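Local coordinates for farnesyl pyrophosphate synthase (Pseudomonas aeruginosa, PDB 3ZOU), which catalyses the condensation of geranyl diphosphate with isopentenyl diphosphate to give farnesyl diphosphate, a precursor of longer isoprenoids, at residues Y211-I215 against L284-A288; R13-L18 against D67-C71; L217-Q222 against Y262-L266. The contacts are given in a common frame with arbitrary orientation. Where two conformers were deposited one is given. Residues are numbered along the deposited sequence.

Contact 1: residues Y211-I215 against L284-A288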
# COMPACT_ATOMS: atom_id res chain seq x y z
N TYR A 211 -17.13 0.56 20.14
CA TYR A 211 -16.96 -0.88 20.35
C TYR A 211 -15.54 -1.28 20.05
O TYR A 211 -14.90 -2.02 20.79
CB TYR A 211 -18.03 -1.64 19.53
CG TYR A 211 -17.76 -3.14 19.45
CD1 TYR A 211 -16.93 -3.66 18.49
CD2 TYR A 211 -18.24 -3.99 20.40
CE1 TYR A 211 -16.62 -4.99 18.41
CE2 TYR A 211 -17.93 -5.36 20.36
CZ TYR A 211 -17.13 -5.87 19.36
OH TYR A 211 -16.79 -7.19 19.32
N ALA A 212 -15.10 -0.91 18.85
CA ALA A 212 -13.81 -1.35 18.33
C ALA A 212 -12.64 -0.82 19.16
O ALA A 212 -11.70 -1.51 19.42
CB ALA A 212 -13.71 -0.87 16.88
N GLU A 213 -12.75 0.44 19.60
CA GLU A 213 -11.77 1.00 20.50
C GLU A 213 -11.61 0.21 21.77
O GLU A 213 -10.52 -0.11 22.21
CB GLU A 213 -12.13 2.46 20.83
CG GLU A 213 -12.05 3.42 19.67
CD GLU A 213 -12.69 4.81 19.90
OE1 GLU A 213 -13.57 4.97 20.77
OE2 GLU A 213 -12.35 5.73 19.13
N ALA A 214 -12.76 -0.12 22.33
CA ALA A 214 -12.78 -0.88 23.57
C ALA A 214 -12.24 -2.28 23.45
O ALA A 214 -11.40 -2.72 24.27
CB ALA A 214 -14.19 -0.82 24.17
N ILE A 215 -12.66 -3.05 22.45
CA ILE A 215 -12.12 -4.37 22.34
C ILE A 215 -10.66 -4.42 21.97
O ILE A 215 -9.95 -5.33 22.36
CB ILE A 215 -12.90 -5.31 21.41
CG1 ILE A 215 -12.97 -4.78 19.97
CG2 ILE A 215 -14.31 -5.49 21.90
CD1 ILE A 215 -13.16 -5.85 18.96
N LEU A 284 -20.62 -9.82 17.75
CA LEU A 284 -19.76 -8.76 18.32
C LEU A 284 -19.76 -8.77 19.83
O LEU A 284 -18.75 -8.62 20.53
CB LEU A 284 -20.15 -7.42 17.79
CG LEU A 284 -19.87 -7.06 16.32
CD1 LEU A 284 -20.25 -5.63 16.03
CD2 LEU A 284 -18.42 -7.26 15.97
N ARG A 285 -20.97 -8.93 20.37
CA ARG A 285 -21.04 -9.01 21.83
C ARG A 285 -20.27 -10.19 22.40
O ARG A 285 -19.55 -10.12 23.43
CB ARG A 285 -22.52 -9.07 22.28
CG ARG A 285 -23.31 -7.85 21.93
CD ARG A 285 -24.80 -8.03 22.26
NE ARG A 285 -25.55 -6.80 22.02
CZ ARG A 285 -26.48 -6.61 21.11
NH1 ARG A 285 -26.94 -7.59 20.36
NH2 ARG A 285 -26.98 -5.40 20.98
N GLN A 286 -20.47 -11.35 21.78
CA GLN A 286 -19.80 -12.58 22.18
C GLN A 286 -18.26 -12.49 22.08
O GLN A 286 -17.54 -13.04 22.89
CB GLN A 286 -20.33 -13.78 21.39
CG GLN A 286 -21.76 -14.13 21.76
CD GLN A 286 -22.24 -15.38 21.01
OE1 GLN A 286 -21.44 -16.30 20.73
NE2 GLN A 286 -23.53 -15.46 20.75
N LEU A 287 -17.80 -11.84 21.03
CA LEU A 287 -16.38 -11.60 20.89
C LEU A 287 -15.84 -10.74 22.03
O LEU A 287 -14.82 -11.09 22.56
CB LEU A 287 -16.08 -10.92 19.53
CG LEU A 287 -14.58 -10.62 19.35
CD1 LEU A 287 -13.79 -11.89 19.16
CD2 LEU A 287 -14.49 -9.74 18.11
N ALA A 288 -16.53 -9.70 22.38
CA ALA A 288 -16.12 -8.88 23.51
C ALA A 288 -15.95 -9.65 24.80
O ALA A 288 -14.96 -9.47 25.53
CB ALA A 288 -17.00 -7.68 23.69
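Segments 211-215 and 284-288 are helical and run in nearly the same direction, their axes crossing at 20° with a closest approach of 11.2 Å. The CA separations show convergence along the pair, from 8.6 Å between Y211 and L284 to 6.1 Å between I215 and A288. Y211 spans the wider end: its OH donates a hydrogen bond of 2.7 Å to the main-chain O of L284, which also accepts the helical bond from A288 N at 3.1 Å. L284 CD1 lies over one face of the Y211 ring. At the narrower end, I215 CG2 meets A288 CB at 3.9 Å and I215 CD1 meets L287 CD2 at 4.2 Å. I215 and L287 both also touch L51 of helix 47-58, and L287 lines the pocket of the bound benzoxazolone-propanoic acid fragment. The chemistry is thus one hydroxyl satisfied by a carbonyl inside an otherwise apolar, buried interface, so the tyrosine can bridge widely spaced helices without leaving its polar end unpaired.

Contact 2: residues R13-L18 against D67-C71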
# COMPACT_ATOMS: atom_id res chain seq x y z
N ARG A 13 -14.22 -18.89 5.31
CA ARG A 13 -14.70 -18.05 4.23
C ARG A 13 -13.59 -17.15 3.70
O ARG A 13 -13.30 -17.08 2.51
CB ARG A 13 -15.85 -17.24 4.71
CG ARG A 13 -16.56 -16.56 3.57
CD ARG A 13 -17.84 -15.82 3.84
NE ARG A 13 -18.24 -15.38 2.51
CZ ARG A 13 -19.00 -16.02 1.61
NH1 ARG A 13 -19.62 -17.17 1.90
NH2 ARG A 13 -19.19 -15.47 0.40
N VAL A 14 -12.95 -16.45 4.62
CA VAL A 14 -11.88 -15.54 4.19
C VAL A 14 -10.68 -16.30 3.68
O VAL A 14 -10.02 -15.83 2.72
CB VAL A 14 -11.50 -14.51 5.28
CG1 VAL A 14 -10.63 -15.08 6.35
CG2 VAL A 14 -10.85 -13.30 4.59
N ASP A 15 -10.37 -17.45 4.23
CA ASP A 15 -9.27 -18.23 3.76
C ASP A 15 -9.49 -18.65 2.31
O ASP A 15 -8.59 -18.59 1.49
CB ASP A 15 -8.97 -19.46 4.61
CG ASP A 15 -8.24 -19.15 5.89
OD1 ASP A 15 -7.83 -17.97 6.05
OD2 ASP A 15 -8.22 -20.06 6.72
N ALA A 16 -10.70 -19.05 1.98
CA ALA A 16 -10.98 -19.38 0.56
C ALA A 16 -10.80 -18.22 -0.36
O ALA A 16 -10.13 -18.37 -1.41
CB ALA A 16 -12.37 -20.02 0.44
N ALA A 17 -11.29 -17.04 0.04
CA ALA A 17 -11.17 -15.83 -0.77
C ALA A 17 -9.69 -15.41 -0.91
O ALA A 17 -9.22 -15.10 -1.99
CB ALA A 17 -11.96 -14.75 -0.16
N LEU A 18 -8.96 -15.42 0.21
CA LEU A 18 -7.52 -15.08 0.17
C LEU A 18 -6.69 -16.05 -0.67
O LEU A 18 -5.86 -15.62 -1.46
CB LEU A 18 -6.96 -15.10 1.61
CG LEU A 18 -7.40 -13.95 2.50
CD1 LEU A 18 -7.11 -14.18 3.98
CD2 LEU A 18 -6.77 -12.67 2.02
N ASP A 67 -16.90 -9.61 2.00
CA ASP A 67 -15.73 -10.46 1.63
C ASP A 67 -14.48 -9.65 1.27
O ASP A 67 -13.38 -9.99 1.70
CB ASP A 67 -16.05 -11.37 0.44
CG ASP A 67 -16.91 -12.60 0.82
OD1 ASP A 67 -17.03 -12.99 1.99
OD2 ASP A 67 -17.48 -13.26 -0.13
N ALA A 68 -14.64 -8.63 0.46
CA ALA A 68 -13.44 -7.84 0.04
C ALA A 68 -12.85 -7.11 1.24
O ALA A 68 -11.62 -7.09 1.42
CB ALA A 68 -13.76 -6.91 -1.09
N ALA A 69 -13.70 -6.54 2.07
CA ALA A 69 -13.28 -5.91 3.34
C ALA A 69 -12.48 -6.86 4.22
O ALA A 69 -11.39 -6.49 4.68
CB ALA A 69 -14.50 -5.47 4.11
N ALA A 70 -12.95 -8.09 4.40
CA ALA A 70 -12.32 -9.11 5.19
C ALA A 70 -10.94 -9.43 4.60
O ALA A 70 -9.97 -9.49 5.33
CB ALA A 70 -13.23 -10.35 5.21
N CYS A 71 -10.88 -9.59 3.29
CA CYS A 71 -9.59 -9.87 2.66
C CYS A 71 -8.58 -8.73 2.81
O CYS A 71 -7.46 -8.94 3.21
CB CYS A 71 -9.74 -10.11 1.21
SG CYS A 71 -10.50 -11.70 0.75
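The helix of 13-18 crosses the first turn of helix 67-85 almost perpendicularly, at -81°, with the axes 9.6 Å apart at closest approach. So steep a crossing limits the meeting to a compact patch, and 296 Å² is buried between the segments. C71 supplies the main bump. Its SG settles in the hollow between V14 and A17, 3.5 Å from A17 CB and 4.2 Å from V14 CG2, where the single methyl of A17 leaves room for sulfur. L18 closes another side of this hollow, its CD2 4.0 Å from C71 CB, and the L18-C71 CA distance of 6.1 Å shows how near the backbones come here. V14 is the reciprocal bump: its CG2 lies 3.8 Å from A70 CB and 3.9 Å from C71 N. Behind V14 and A70, P49 of helix 47-58 touches both. At the more open end, R13 reaches D67 in a two-pronged salt bridge, with NE to OD1 at 2.7 Å and NH2 to OD2 at 2.8 Å; Y53 OH is a further hydrogen-bond partner of D67 OD1. The N-H...acceptor angles of 167° and 162° indicate that the guanidinium edge faces the carboxylate squarely. Chemically, the patch divides into an apolar seat for sulfur and methyl groups, largely buried, and a directional charge pair that links the two helices at the exposed edge of the patch.

Contact 3: residues L217-Q222 against Y262-L266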
# COMPACT_ATOMS: atom_id res chain seq x y z
N LEU A 217 -8.31 -2.42 22.97
CA LEU A 217 -7.58 -2.28 24.19
C LEU A 217 -7.76 -3.49 25.09
O LEU A 217 -6.83 -3.99 25.73
CB LEU A 217 -7.95 -1.00 24.94
CG LEU A 217 -7.40 0.32 24.46
CD1 LEU A 217 -7.72 1.30 25.63
CD2 LEU A 217 -5.89 0.26 24.24
N ALA A 218 -9.01 -3.98 25.16
CA ALA A 218 -9.25 -5.19 25.99
C ALA A 218 -8.34 -6.36 25.65
O ALA A 218 -7.82 -7.06 26.55
CB ALA A 218 -10.71 -5.58 25.89
N PHE A 219 -8.11 -6.59 24.36
CA PHE A 219 -7.25 -7.60 23.93
C PHE A 219 -5.84 -7.44 24.49
O PHE A 219 -5.23 -8.40 24.95
CB PHE A 219 -7.09 -7.63 22.43
CG PHE A 219 -6.30 -8.82 22.00
CD1 PHE A 219 -6.86 -10.10 22.10
CD2 PHE A 219 -4.97 -8.70 21.58
CE1 PHE A 219 -6.12 -11.24 21.76
CE2 PHE A 219 -4.24 -9.84 21.21
CZ PHE A 219 -4.81 -11.11 21.32
N GLN A 220 -5.36 -6.20 24.47
CA GLN A 220 -4.00 -5.95 24.91
C GLN A 220 -3.87 -6.10 26.44
O GLN A 220 -2.87 -6.63 26.93
CB GLN A 220 -3.55 -4.56 24.47
CG GLN A 220 -3.45 -4.45 22.96
CD GLN A 220 -2.45 -5.41 22.35
OE1 GLN A 220 -1.43 -5.79 22.96
NE2 GLN A 220 -2.77 -5.90 21.16
N VAL A 221 -4.89 -5.62 27.14
CA VAL A 221 -4.91 -5.76 28.62
C VAL A 221 -4.92 -7.23 28.99
O VAL A 221 -4.10 -7.72 29.84
CB VAL A 221 -6.08 -5.00 29.24
CG1 VAL A 221 -6.11 -5.23 30.78
CG2 VAL A 221 -6.06 -3.52 28.91
N GLN A 222 -5.87 -7.99 28.40
CA GLN A 222 -5.94 -9.43 28.75
C GLN A 222 -4.67 -10.18 28.33
O GLN A 222 -4.22 -11.12 29.01
CB GLN A 222 -7.22 -10.07 28.16
CG GLN A 222 -7.45 -11.51 28.51
CD GLN A 222 -7.75 -11.70 30.00
OE1 GLN A 222 -7.95 -10.72 30.73
NE2 GLN A 222 -7.74 -12.93 30.44
N TYR A 262 -9.90 -3.61 34.89
CA TYR A 262 -9.95 -2.77 33.73
C TYR A 262 -10.36 -3.55 32.47
O TYR A 262 -11.09 -3.03 31.69
CB TYR A 262 -8.57 -2.15 33.54
CG TYR A 262 -8.46 -1.11 32.42
CD1 TYR A 262 -9.43 -0.11 32.21
CD2 TYR A 262 -7.34 -1.13 31.59
CE1 TYR A 262 -9.29 0.85 31.22
CE2 TYR A 262 -7.20 -0.16 30.60
CZ TYR A 262 -8.18 0.80 30.41
OH TYR A 262 -8.06 1.74 29.40
N ALA A 263 -9.93 -4.77 32.35
CA ALA A 263 -10.35 -5.63 31.22
C ALA A 263 -11.84 -5.78 31.22
O ALA A 263 -12.49 -5.61 30.20
CB ALA A 263 -9.67 -6.97 31.25
N LEU A 264 -12.42 -6.01 32.41
CA LEU A 264 -13.89 -6.05 32.46
C LEU A 264 -14.59 -4.77 32.09
O LEU A 264 -15.61 -4.74 31.43
CB LEU A 264 -14.40 -6.52 33.85
CG LEU A 264 -13.90 -7.88 34.30
CD1 LEU A 264 -14.60 -8.24 35.60
CD2 LEU A 264 -14.12 -8.99 33.30
N GLU A 265 -14.02 -3.65 32.54
CA GLU A 265 -14.57 -2.34 32.22
C GLU A 265 -14.56 -2.09 30.71
O GLU A 265 -15.51 -1.53 30.19
CB GLU A 265 -13.78 -1.23 32.93
CG GLU A 265 -13.91 -1.32 34.45
CD GLU A 265 -13.02 -0.40 35.22
OE1 GLU A 265 -12.01 0.13 34.69
OE2 GLU A 265 -13.33 -0.26 36.42
N LEU A 266 -13.50 -2.52 30.04
CA LEU A 266 -13.37 -2.36 28.57
C LEU A 266 -14.41 -3.25 27.85
O LEU A 266 -15.12 -2.79 26.94
CB LEU A 266 -11.94 -2.69 28.09
CG LEU A 266 -10.88 -1.64 28.56
CD1 LEU A 266 -9.55 -2.26 28.41
CD2 LEU A 266 -11.06 -0.33 27.78
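Two antiparallel helices of the all-alpha isoprenoid synthase fold pack here, their axes at 162° and 9.0 Å apart at closest approach. L217 begins the contact: its CD1 lies 3.8 Å from Y262 OH, a hydroxyl hydrogen-bonded to E175, and its CB is 4.0 Å from L266 CD1. Next, A218 marks the tightest backbone approach, 5.4 Å from its CA to that of A263; its small CB lies 3.8 Å from L266 CB. V292 of helix 282-293 touches both alanines. One turn further, V221 points into the partner helix, its CG2 3.7 Å from L266 CD1 and 3.8 Å from Y262 CD2, and its CG1 4.0 Å from A263 CB; its side chain is also about 8 Å from a bound magnesium ion. Just beyond Q222 the sequence reads DDILD, so the contact lies on the turns just before the second aspartate-rich motif (DDxxD) of this family. Last, Q222 bonds through NE2 to R294 O, and its OE1 sits 4.2 Å from A263 CB.

From the N terminus, contact 2 closes first, joining helix 3-19 to the start of helix 67-85, whose far end carries the magnesium ligand D84. Contacts 1 and 3 follow in series with it. Contact 1 opens at 211-215, contact 3 opens at 217-222 and closes at 262-266, and contact 1 closes only at 284-288: contact 3 is nested, and no loops cross. Both use helix 202-227, binding it to the consecutive helices 256-273 and 282-293, and they touch directly, A214 CB lying 3.5 Å from L266 O. Contact 2 stands apart, its centre 28 Å from that of contact 3, on the opposite side of the chain's centre.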